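Local coordinates for protein oligopeptide ABC transporter OppAIV (Borrelia burgdorferi B31, PDB 4GL8) that probably binds oligopeptides outside the inner membrane and hands them to an ABC transporter for uptake, at residues Lys133-Asn138 with Ser168-Phe173; Ser347-Glu352 with Lys394-Ile399; Asp433-Leu438 with Phe472-Ile477. All coordinates share one frame; numbering follows the deposited sequence.

Interaction 1 of 3, residues Lys133-Asn138 with Ser168-Phe173; sequences KSVIKN and SPKPYF
A buried contact, part apolar packing and part water bridge, links Val-135, next to helix 129-135, to Lys-170 and Phe-173 in the loop that follows strand 161-165. The two methyl groups of Val-135 divide the work. CG1 stands anti to the backbone N (chi1 162°) and meets the Phe-173 ring, 3.5 Å from CE1 and 3.6 Å from CD1. The methyl approaches the ring obliquely, at the CD1-CE1 bond. CG2 lies beside the backbone N and touches the aliphatic part of Lys-170, with CE 4.1 Å away. The contact lies beside the five-stranded antiparallel sheet of this family 5 solute-binding protein. Strand 161-165 of that sheet packs against the contact through Ile-164, which touches both Ile-136 and Phe-173. Lys-170 reaches across in a stretched chain that bends only at its last torsion (chi4 52°). The bend carries NZ to the water. This water donates to Val-135 O at 2.7 Å. It accepts from Lys-170 NZ at 2.8 Å and from Ser-168 N at 3.2 Å. One molecule thus joins Val-135 to two points of the loop, and it gives the ammonium group a partner within a largely buried setting. Lys-170 to Phe-173 forms a type I beta turn, closed by Phe-173 N to Lys-170 O at 3.0 Å. The turn leads into helix 173-176 and presents the ring to Val-135. Tyr-91 meets the Phe-173 ring edge-to-face. Val-135 also pairs through its backbone with Lys-167.

Interaction 2 of 3, residues Ser347-Glu352 with Lys394-Ile399; sequences SLFDAE and KKNLNI
The start of helix 351-361 meets the last turn of helix 380-397 here, in a small contact near the protein surface. Asn-396 carries it from the second helix, and Phe-349 and Ala-351 from the first segment. The backbones come close at Ala-351 and Asn-396, whose CA atoms are 5.9 Å apart. The amide of Asn-396 is shared between two neighbours. Its ND2 sits at the edge of the Phe-349 ring, near the ring plane, 3.8 Å from CE2. Ring and amide planes are turned 44° against each other, and the two side chains approach from opposite directions. The carbonyl end of the amide packs against the methyl of Ala-351, Asn-396 OD1 lying 4.0 Å from Ala-351 CB. These are packing contacts. The polar partner of Asn-396 ND2 is Ala-312 O, which helps fix how the amide is turned. Phe-349 holds CG anti to its own N (chi1 172°), and this extends the ring toward the amide. Just before it, Ser-347 OG accepts from Phe-349 N at 3.3 Å in an ST turn. Asp-350 then occupies the N-cap of helix 351-361, its OD1 taking the N-H of Met-353. At the far end of the second segment, Lys-394 NZ donates to Asn-398 OD1 at 3.1 Å, tilted 24° from the carbonyl plane. Leu-397 packs on Ala-354 and Leu-358 of helix 351-361. Asn-398 leaves the helix with positive phi. The whole is a helix N-terminus, with its Asp N-cap, packed against the C-terminal turn of a second helix.

Interaction 3 of 3, residues Asp433-Leu438 with Phe472-Ile477; sequences DPMTFL and FKRQEI
Asp-433 and Arg-474 form a two-pronged salt bridge between the loop that leads into helix 435-438 and helix 471-489. This is the tight part of the contact. The guanidinium meets the carboxylate end-on, one nitrogen to each oxygen. Arg-474 NH2 donates to Asp-433 OD2 at 2.9 Å in a nearly straight bond (171°), with the oxygen in the guanidinium plane. The bond from Arg-474 NH1 to Asp-433 OD1, 3.0 Å, is more bent (147°); OD1 uses its syn lone pair and lies somewhat out of the guanidinium plane. The two flat groups are not coplanar; their planes stand 42° apart. Arg-474 runs extended from CG to NE, which lets it span the gap to the carboxylate. Asp-433 OD2 also accepts from Met-435 N at 2.8 Å. NH2 and this N-H come to OD2 from opposite faces of the carboxylate plane, so the carboxylate is held on both sides.

The rest of the contact between the two segments is sparse. Met-435 CB lies at the edge of the guanidinium, 4.1 Å from Arg-474 NH2. Leu-438 packs instead on Leu-478, further along helix 471-489. The outer side of that helix is exposed. Ser-465 touches both Met-435 and Arg-474. The pattern is that of an Asp side chain capping a helix start while salt-bridged end-on to an arginine of a second helix.

How the interactions relate
Interactions 1, 2 and 3 follow one another along the chain, each closing before the next opens. Interactions 1 and 3 are neighbours, with centres 15 Å apart on the same side of the chain's centre. Tyr-172 joins them: its ring packs on both members of the salt bridge, CE1 lying 3.4 Å from Arg-474 NH2. The loop after strand 161-165 is thereby brought against helices 435-438 and 471-489, parts far apart in sequence. Interaction 2 stands apart, its centre 42 Å from that of interaction 1 and 31 Å from that of interaction 3. It joins helices 351-361 and 380-397 near the surface. Interactions 1 and 3 thus form one continuous packed area, while interaction 2 is a separate helix-helix contact.

Interaction 1 of 3, residues Lys133-Asn138 with Ser168-Phe173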
loop_
_atom_site.group_PDB
_atom_site.type_symbol
_atom_site.label_atom_id
_atom_site.label_comp_id
_atom_site.label_asym_id
_atom_site.label_seq_id
_atom_site.Cartn_x
_atom_site.Cartn_y
_atom_site.Cartn_z
ATOM N N LYS A 133 -10.628 9.159 -9.730
ATOM C CA LYS A 133 -11.109 9.405 -11.094
ATOM C C LYS A 133 -11.659 8.162 -11.794
ATOM O O LYS A 133 -12.597 8.245 -12.578
ATOM C CB LYS A 133 -9.978 9.988 -11.950
ATOM C CG LYS A 133 -9.539 11.371 -11.490
ATOM C CD LYS A 133 -8.132 11.771 -11.924
ATOM C CE LYS A 133 -7.942 11.741 -13.417
ATOM N NZ LYS A 133 -6.499 11.833 -13.753
ATOM N N SER A 134 -11.081 7.013 -11.514
ATOM C CA SER A 134 -11.540 5.779 -12.129
ATOM C C SER A 134 -12.841 5.257 -11.503
ATOM O O SER A 134 -13.482 4.420 -12.089
ATOM C CB SER A 134 -10.440 4.693 -12.082
ATOM O OG SER A 134 -10.227 4.227 -10.754
ATOM N N VAL A 135 -13.234 5.776 -10.341
ATOM C CA VAL A 135 -14.367 5.244 -9.572
ATOM C C VAL A 135 -15.608 6.144 -9.659
ATOM O O VAL A 135 -16.710 5.682 -9.970
ATOM C CB VAL A 135 -13.935 5.089 -8.095
ATOM C CG1 VAL A 135 -15.097 4.975 -7.147
ATOM C CG2 VAL A 135 -13.045 3.876 -7.951
ATOM N N ILE A 136 -15.422 7.418 -9.365
ATOM C CA ILE A 136 -16.535 8.326 -9.148
ATOM C C ILE A 136 -16.983 9.019 -10.448
ATOM O O ILE A 136 -16.137 9.440 -11.280
ATOM C CB ILE A 136 -16.149 9.331 -8.056
ATOM C CG1 ILE A 136 -16.051 8.597 -6.724
ATOM C CG2 ILE A 136 -17.152 10.454 -7.966
ATOM C CD1 ILE A 136 -15.601 9.495 -5.594
ATOM N N LYS A 137 -18.308 9.098 -10.627
ATOM C CA LYS A 137 -18.901 9.664 -11.814
ATOM C C LYS A 137 -18.474 11.096 -11.993
ATOM O O LYS A 137 -18.565 11.906 -11.077
ATOM C CB LYS A 137 -20.435 9.629 -11.780
ATOM N N ASN A 138 -18.020 11.396 -13.198
ATOM C CA ASN A 138 -17.533 12.712 -13.573
ATOM C C ASN A 138 -16.319 13.228 -12.814
ATOM O O ASN A 138 -15.975 14.386 -12.965
ATOM C CB ASN A 138 -18.669 13.750 -13.517
ATOM C CG ASN A 138 -19.732 13.518 -14.577
ATOM O OD1 ASN A 138 -19.476 12.961 -15.640
ATOM N ND2 ASN A 138 -20.950 13.967 -14.283
ATOM N N SER A 168 -19.379 3.236 -12.849
ATOM C CA SER A 168 -19.936 1.922 -13.149
ATOM C C SER A 168 -19.937 1.125 -11.831
ATOM O O SER A 168 -19.196 1.452 -10.914
ATOM C CB SER A 168 -19.109 1.197 -14.221
ATOM O OG SER A 168 -17.732 1.123 -13.850
ATOM N N PRO A 169 -20.795 0.107 -11.719
ATOM C CA PRO A 169 -20.823 -0.694 -10.498
ATOM C C PRO A 169 -19.475 -1.300 -10.148
ATOM O O PRO A 169 -18.701 -1.674 -11.038
ATOM C CB PRO A 169 -21.840 -1.807 -10.818
ATOM C CG PRO A 169 -22.761 -1.186 -11.832
ATOM C CD PRO A 169 -21.868 -0.283 -12.665
ATOM N N LYS A 170 -19.217 -1.398 -8.845
ATOM C CA LYS A 170 -17.979 -1.915 -8.327
ATOM C C LYS A 170 -18.254 -2.513 -6.967
ATOM O O LYS A 170 -18.384 -1.766 -6.000
ATOM C CB LYS A 170 -16.965 -0.799 -8.172
ATOM C CG LYS A 170 -16.348 -0.365 -9.478
ATOM C CD LYS A 170 -15.378 0.769 -9.260
ATOM C CE LYS A 170 -14.457 0.980 -10.452
ATOM N NZ LYS A 170 -15.228 1.106 -11.703
ATOM N N PRO A 171 -18.282 -3.858 -6.882
ATOM C CA PRO A 171 -18.561 -4.580 -5.640
ATOM C C PRO A 171 -17.544 -4.316 -4.547
ATOM O O PRO A 171 -17.885 -4.418 -3.377
ATOM C CB PRO A 171 -18.511 -6.066 -6.061
ATOM C CG PRO A 171 -18.674 -6.053 -7.554
ATOM C CD PRO A 171 -17.978 -4.797 -7.988
ATOM N N TYR A 172 -16.317 -3.968 -4.922
ATOM C CA TYR A 172 -15.290 -3.615 -3.937
ATOM C C TYR A 172 -15.232 -2.121 -3.567
ATOM O O TYR A 172 -14.360 -1.695 -2.825
ATOM C CB TYR A 172 -13.909 -4.061 -4.444
ATOM C CG TYR A 172 -13.639 -3.669 -5.861
ATOM C CD1 TYR A 172 -13.979 -4.517 -6.896
ATOM C CD2 TYR A 172 -13.081 -2.435 -6.173
ATOM C CE1 TYR A 172 -13.755 -4.159 -8.214
ATOM C CE2 TYR A 172 -12.828 -2.077 -7.487
ATOM C CZ TYR A 172 -13.176 -2.954 -8.502
ATOM O OH TYR A 172 -12.972 -2.617 -9.810
ATOM N N PHE A 173 -16.131 -1.298 -4.080
ATOM C CA PHE A 173 -16.129 0.135 -3.673
ATOM C C PHE A 173 -16.165 0.372 -2.140
ATOM O O PHE A 173 -15.382 1.163 -1.584
ATOM C CB PHE A 173 -17.293 0.867 -4.320
ATOM C CG PHE A 173 -17.375 2.311 -3.942
ATOM C CD1 PHE A 173 -16.333 3.174 -4.243
ATOM C CD2 PHE A 173 -18.484 2.808 -3.273
ATOM C CE1 PHE A 173 -16.396 4.508 -3.897
ATOM C CE2 PHE A 173 -18.553 4.144 -2.921
ATOM C CZ PHE A 173 -17.501 4.994 -3.247
HETATM O O HOH W 1 -16.931 3.154 -10.765
#

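Interaction 2 of 3, residues Ser347-Glu352 with Lys394-Ile399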
loop_
_atom_site.group_PDB
_atom_site.type_symbol
_atom_site.label_atom_id
_atom_site.label_comp_id
_atom_site.label_asym_id
_atom_site.label_seq_id
_atom_site.Cartn_x
_atom_site.Cartn_y
_atom_site.Cartn_z
ATOM N N SER A 347 7.023 -21.627 -14.565
ATOM C CA SER A 347 8.294 -21.997 -13.940
ATOM C C SER A 347 8.779 -20.902 -12.952
ATOM O O SER A 347 8.806 -19.730 -13.265
ATOM C CB SER A 347 9.349 -22.299 -15.008
ATOM O OG SER A 347 10.649 -22.289 -14.423
ATOM N N LEU A 348 9.160 -21.314 -11.755
ATOM C CA LEU A 348 9.635 -20.375 -10.743
ATOM C C LEU A 348 11.087 -19.976 -10.946
ATOM O O LEU A 348 11.553 -19.044 -10.307
ATOM C CB LEU A 348 9.454 -20.951 -9.344
ATOM C CG LEU A 348 8.005 -21.090 -8.859
ATOM C CD1 LEU A 348 7.974 -21.610 -7.422
ATOM C CD2 LEU A 348 7.304 -19.753 -8.938
ATOM N N PHE A 349 11.789 -20.670 -11.835
ATOM C CA PHE A 349 13.225 -20.528 -11.953
ATOM C C PHE A 349 13.723 -21.342 -13.133
ATOM O O PHE A 349 13.420 -22.537 -13.197
ATOM C CB PHE A 349 13.876 -21.036 -10.646
ATOM C CG PHE A 349 15.377 -21.127 -10.684
ATOM C CD1 PHE A 349 16.025 -22.271 -10.216
ATOM C CD2 PHE A 349 16.126 -20.095 -11.161
ATOM C CE1 PHE A 349 17.411 -22.358 -10.235
ATOM C CE2 PHE A 349 17.504 -20.150 -11.184
ATOM C CZ PHE A 349 18.163 -21.286 -10.731
ATOM N N ASP A 350 14.480 -20.734 -14.052
ATOM C CA ASP A 350 15.132 -21.507 -15.155
ATOM C C ASP A 350 16.359 -20.820 -15.678
ATOM O O ASP A 350 16.279 -19.978 -16.581
ATOM C CB ASP A 350 14.167 -21.774 -16.317
ATOM C CG ASP A 350 14.699 -22.788 -17.309
ATOM O OD1 ASP A 350 15.930 -23.064 -17.369
ATOM O OD2 ASP A 350 13.846 -23.333 -18.042
ATOM N N ALA A 351 17.495 -21.207 -15.113
ATOM C CA ALA A 351 18.755 -20.563 -15.416
ATOM C C ALA A 351 19.203 -20.775 -16.863
ATOM O O ALA A 351 19.773 -19.860 -17.462
ATOM C CB ALA A 351 19.843 -21.016 -14.440
ATOM N N GLU A 352 18.954 -21.960 -17.417
ATOM C CA GLU A 352 19.368 -22.257 -18.786
ATOM C C GLU A 352 18.596 -21.409 -19.791
ATOM O O GLU A 352 19.190 -20.824 -20.711
ATOM C CB GLU A 352 19.257 -23.744 -19.095
ATOM C CG GLU A 352 20.308 -24.593 -18.371
ATOM C CD GLU A 352 21.770 -24.164 -18.660
ATOM O OE1 GLU A 352 22.224 -24.312 -19.813
ATOM O OE2 GLU A 352 22.477 -23.686 -17.731
ATOM N N LYS A 394 24.640 -12.539 -10.981
ATOM C CA LYS A 394 26.047 -12.798 -11.217
ATOM C C LYS A 394 26.271 -14.279 -11.534
ATOM O O LYS A 394 26.799 -14.611 -12.590
ATOM C CB LYS A 394 26.904 -12.355 -10.031
ATOM C CG LYS A 394 28.392 -12.654 -10.190
ATOM C CD LYS A 394 28.935 -12.151 -11.532
ATOM C CE LYS A 394 30.462 -12.093 -11.572
ATOM N NZ LYS A 394 30.902 -11.385 -12.810
ATOM N N LYS A 395 25.832 -15.156 -10.645
ATOM C CA LYS A 395 25.982 -16.600 -10.834
ATOM C C LYS A 395 25.298 -17.153 -12.097
ATOM O O LYS A 395 25.894 -17.915 -12.821
ATOM C CB LYS A 395 25.448 -17.337 -9.603
ATOM C CG LYS A 395 25.656 -18.843 -9.640
ATOM C CD LYS A 395 25.626 -19.478 -8.248
ATOM C CE LYS A 395 24.289 -19.310 -7.522
ATOM N NZ LYS A 395 23.199 -20.101 -8.133
ATOM N N ASN A 396 24.054 -16.776 -12.383
ATOM C CA ASN A 396 23.311 -17.446 -13.477
ATOM C C ASN A 396 23.412 -16.775 -14.824
ATOM O O ASN A 396 23.205 -17.420 -15.845
ATOM C CB ASN A 396 21.840 -17.583 -13.121
ATOM C CG ASN A 396 21.628 -18.447 -11.903
ATOM O OD1 ASN A 396 22.322 -19.428 -11.717
ATOM N ND2 ASN A 396 20.650 -18.089 -11.079
ATOM N N LEU A 397 23.713 -15.480 -14.821
ATOM C CA LEU A 397 23.759 -14.701 -16.044
ATOM C C LEU A 397 25.135 -14.083 -16.291
ATOM O O LEU A 397 25.398 -13.622 -17.394
ATOM C CB LEU A 397 22.661 -13.625 -15.986
ATOM C CG LEU A 397 21.189 -14.078 -16.050
ATOM C CD1 LEU A 397 20.259 -12.881 -16.088
ATOM C CD2 LEU A 397 20.934 -14.925 -17.287
ATOM N N ASN A 398 26.022 -14.110 -15.282
ATOM C CA ASN A 398 27.306 -13.412 -15.336
ATOM C C ASN A 398 27.156 -11.926 -15.645
ATOM O O ASN A 398 27.960 -11.353 -16.373
ATOM C CB ASN A 398 28.256 -14.062 -16.357
ATOM C CG ASN A 398 29.700 -13.650 -16.134
ATOM O OD1 ASN A 398 30.079 -13.332 -15.015
ATOM N ND2 ASN A 398 30.500 -13.626 -17.193
ATOM N N ILE A 399 26.124 -11.298 -15.087
ATOM C CA ILE A 399 26.041 -9.835 -15.113
ATOM C C ILE A 399 26.229 -9.257 -13.718
ATOM O O ILE A 399 25.874 -9.919 -12.717
ATOM C CB ILE A 399 24.720 -9.345 -15.710
ATOM C CG1 ILE A 399 23.557 -9.610 -14.785
ATOM C CG2 ILE A 399 24.452 -10.030 -17.048
ATOM C CD1 ILE A 399 22.238 -9.367 -15.455
#

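Interaction 3 of 3, residues Asp433-Leu438 with Phe472-Ile477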
loop_
_atom_site.group_PDB
_atom_site.type_symbol
_atom_site.label_atom_id
_atom_site.label_comp_id
_atom_site.label_asym_id
_atom_site.label_seq_id
_atom_site.Cartn_x
_atom_site.Cartn_y
_atom_site.Cartn_z
ATOM N N ASP A 433 -9.662 -6.777 -4.009
ATOM C CA ASP A 433 -9.945 -7.203 -5.395
ATOM C C ASP A 433 -8.635 -7.153 -6.186
ATOM O O ASP A 433 -7.846 -6.233 -6.003
ATOM C CB ASP A 433 -11.017 -6.306 -6.018
ATOM C CG ASP A 433 -11.366 -6.704 -7.449
ATOM O OD1 ASP A 433 -12.371 -7.419 -7.628
ATOM O OD2 ASP A 433 -10.632 -6.301 -8.398
ATOM N N PRO A 434 -8.379 -8.146 -7.043
ATOM C CA PRO A 434 -7.150 -8.139 -7.812
ATOM C C PRO A 434 -6.870 -6.828 -8.590
ATOM O O PRO A 434 -5.719 -6.559 -8.915
ATOM C CB PRO A 434 -7.354 -9.303 -8.772
ATOM C CG PRO A 434 -8.839 -9.439 -8.875
ATOM C CD PRO A 434 -9.266 -9.234 -7.471
ATOM N N MET A 435 -7.878 -6.011 -8.866
ATOM C CA MET A 435 -7.629 -4.763 -9.588
ATOM C C MET A 435 -6.637 -3.809 -8.900
ATOM O O MET A 435 -5.977 -3.023 -9.594
ATOM C CB MET A 435 -8.930 -4.022 -9.920
ATOM C CG MET A 435 -8.787 -2.801 -10.835
ATOM S SD MET A 435 -8.066 -3.053 -12.498
ATOM C CE MET A 435 -9.232 -4.175 -13.199
ATOM N N THR A 436 -6.517 -3.865 -7.570
ATOM C CA THR A 436 -5.608 -2.966 -6.884
ATOM C C THR A 436 -4.183 -3.244 -7.369
ATOM O O THR A 436 -3.398 -2.319 -7.567
ATOM C CB THR A 436 -5.700 -3.042 -5.346
ATOM O OG1 THR A 436 -4.831 -2.046 -4.791
ATOM C CG2 THR A 436 -5.273 -4.376 -4.841
ATOM N N PHE A 437 -3.878 -4.507 -7.632
ATOM C CA PHE A 437 -2.587 -4.866 -8.242
ATOM C C PHE A 437 -2.481 -4.655 -9.747
ATOM O O PHE A 437 -1.465 -4.173 -10.252
ATOM C CB PHE A 437 -2.298 -6.310 -7.923
ATOM C CG PHE A 437 -1.990 -6.529 -6.493
ATOM C CD1 PHE A 437 -3.001 -6.825 -5.585
ATOM C CD2 PHE A 437 -0.686 -6.372 -6.031
ATOM C CE1 PHE A 437 -2.705 -6.967 -4.253
ATOM C CE2 PHE A 437 -0.389 -6.554 -4.690
ATOM C CZ PHE A 437 -1.391 -6.845 -3.806
ATOM N N LEU A 438 -3.498 -5.049 -10.492
ATOM C CA LEU A 438 -3.394 -4.980 -11.948
ATOM C C LEU A 438 -3.431 -3.528 -12.432
ATOM O O LEU A 438 -2.837 -3.174 -13.452
ATOM C CB LEU A 438 -4.500 -5.801 -12.580
ATOM C CG LEU A 438 -4.393 -7.277 -12.225
ATOM C CD1 LEU A 438 -5.602 -7.988 -12.800
ATOM C CD2 LEU A 438 -3.089 -7.855 -12.766
ATOM N N PHE A 472 -17.705 -13.980 -13.213
ATOM C CA PHE A 472 -16.878 -15.035 -13.777
ATOM C C PHE A 472 -16.282 -14.634 -15.126
ATOM O O PHE A 472 -15.131 -14.969 -15.408
ATOM C CB PHE A 472 -17.645 -16.360 -13.767
ATOM C CG PHE A 472 -18.089 -16.754 -12.370
ATOM C CD1 PHE A 472 -17.134 -17.133 -11.403
ATOM C CD2 PHE A 472 -19.433 -16.684 -11.986
ATOM C CE1 PHE A 472 -17.516 -17.459 -10.098
ATOM C CE2 PHE A 472 -19.817 -17.004 -10.689
ATOM C CZ PHE A 472 -18.858 -17.395 -9.743
ATOM N N LYS A 473 -17.040 -13.878 -15.922
ATOM C CA LYS A 473 -16.512 -13.270 -17.145
ATOM C C LYS A 473 -15.396 -12.276 -16.834
ATOM O O LYS A 473 -14.383 -12.251 -17.529
ATOM C CB LYS A 473 -17.603 -12.531 -17.914
ATOM C CG LYS A 473 -18.215 -13.310 -19.064
ATOM C CD LYS A 473 -19.663 -12.888 -19.283
ATOM C CE LYS A 473 -20.102 -13.065 -20.723
ATOM N NZ LYS A 473 -21.581 -13.243 -20.796
ATOM N N ARG A 474 -15.619 -11.452 -15.804
ATOM C CA ARG A 474 -14.640 -10.467 -15.343
ATOM C C ARG A 474 -13.347 -11.157 -14.915
ATOM O O ARG A 474 -12.255 -10.747 -15.299
ATOM C CB ARG A 474 -15.215 -9.661 -14.188
ATOM C CG ARG A 474 -14.300 -8.522 -13.720
ATOM C CD ARG A 474 -14.987 -7.575 -12.738
ATOM N NE ARG A 474 -13.991 -6.674 -12.173
ATOM C CZ ARG A 474 -13.292 -6.900 -11.058
ATOM N NH1 ARG A 474 -13.484 -7.996 -10.315
ATOM N NH2 ARG A 474 -12.390 -6.017 -10.690
ATOM N N GLN A 475 -13.501 -12.223 -14.131
ATOM C CA GLN A 475 -12.368 -13.049 -13.727
ATOM C C GLN A 475 -11.532 -13.448 -14.952
ATOM O O GLN A 475 -10.305 -13.359 -14.903
ATOM C CB GLN A 475 -12.835 -14.316 -12.994
ATOM C CG GLN A 475 -11.683 -15.065 -12.348
ATOM C CD GLN A 475 -12.045 -16.459 -11.838
ATOM O OE1 GLN A 475 -13.190 -16.924 -11.961
ATOM N NE2 GLN A 475 -11.054 -17.132 -11.245
ATOM N N GLU A 476 -12.192 -13.878 -16.036
ATOM C CA GLU A 476 -11.454 -14.371 -17.207
ATOM C C GLU A 476 -10.744 -13.225 -17.918
ATOM O O GLU A 476 -9.614 -13.374 -18.357
ATOM C CB GLU A 476 -12.356 -15.090 -18.220
ATOM C CG GLU A 476 -12.868 -16.453 -17.770
ATOM C CD GLU A 476 -11.760 -17.447 -17.423
ATOM O OE1 GLU A 476 -10.911 -17.704 -18.320
ATOM O OE2 GLU A 476 -11.752 -17.969 -16.256
ATOM N N ILE A 477 -11.420 -12.089 -18.052
ATOM C CA ILE A 477 -10.769 -10.902 -18.604
ATOM C C ILE A 477 -9.525 -10.528 -17.778
ATOM O O ILE A 477 -8.448 -10.285 -18.343
ATOM C CB ILE A 477 -11.751 -9.739 -18.669
ATOM C CG1 ILE A 477 -12.912 -10.053 -19.627
ATOM C CG2 ILE A 477 -11.060 -8.454 -19.105
ATOM C CD1 ILE A 477 -14.172 -9.305 -19.269
#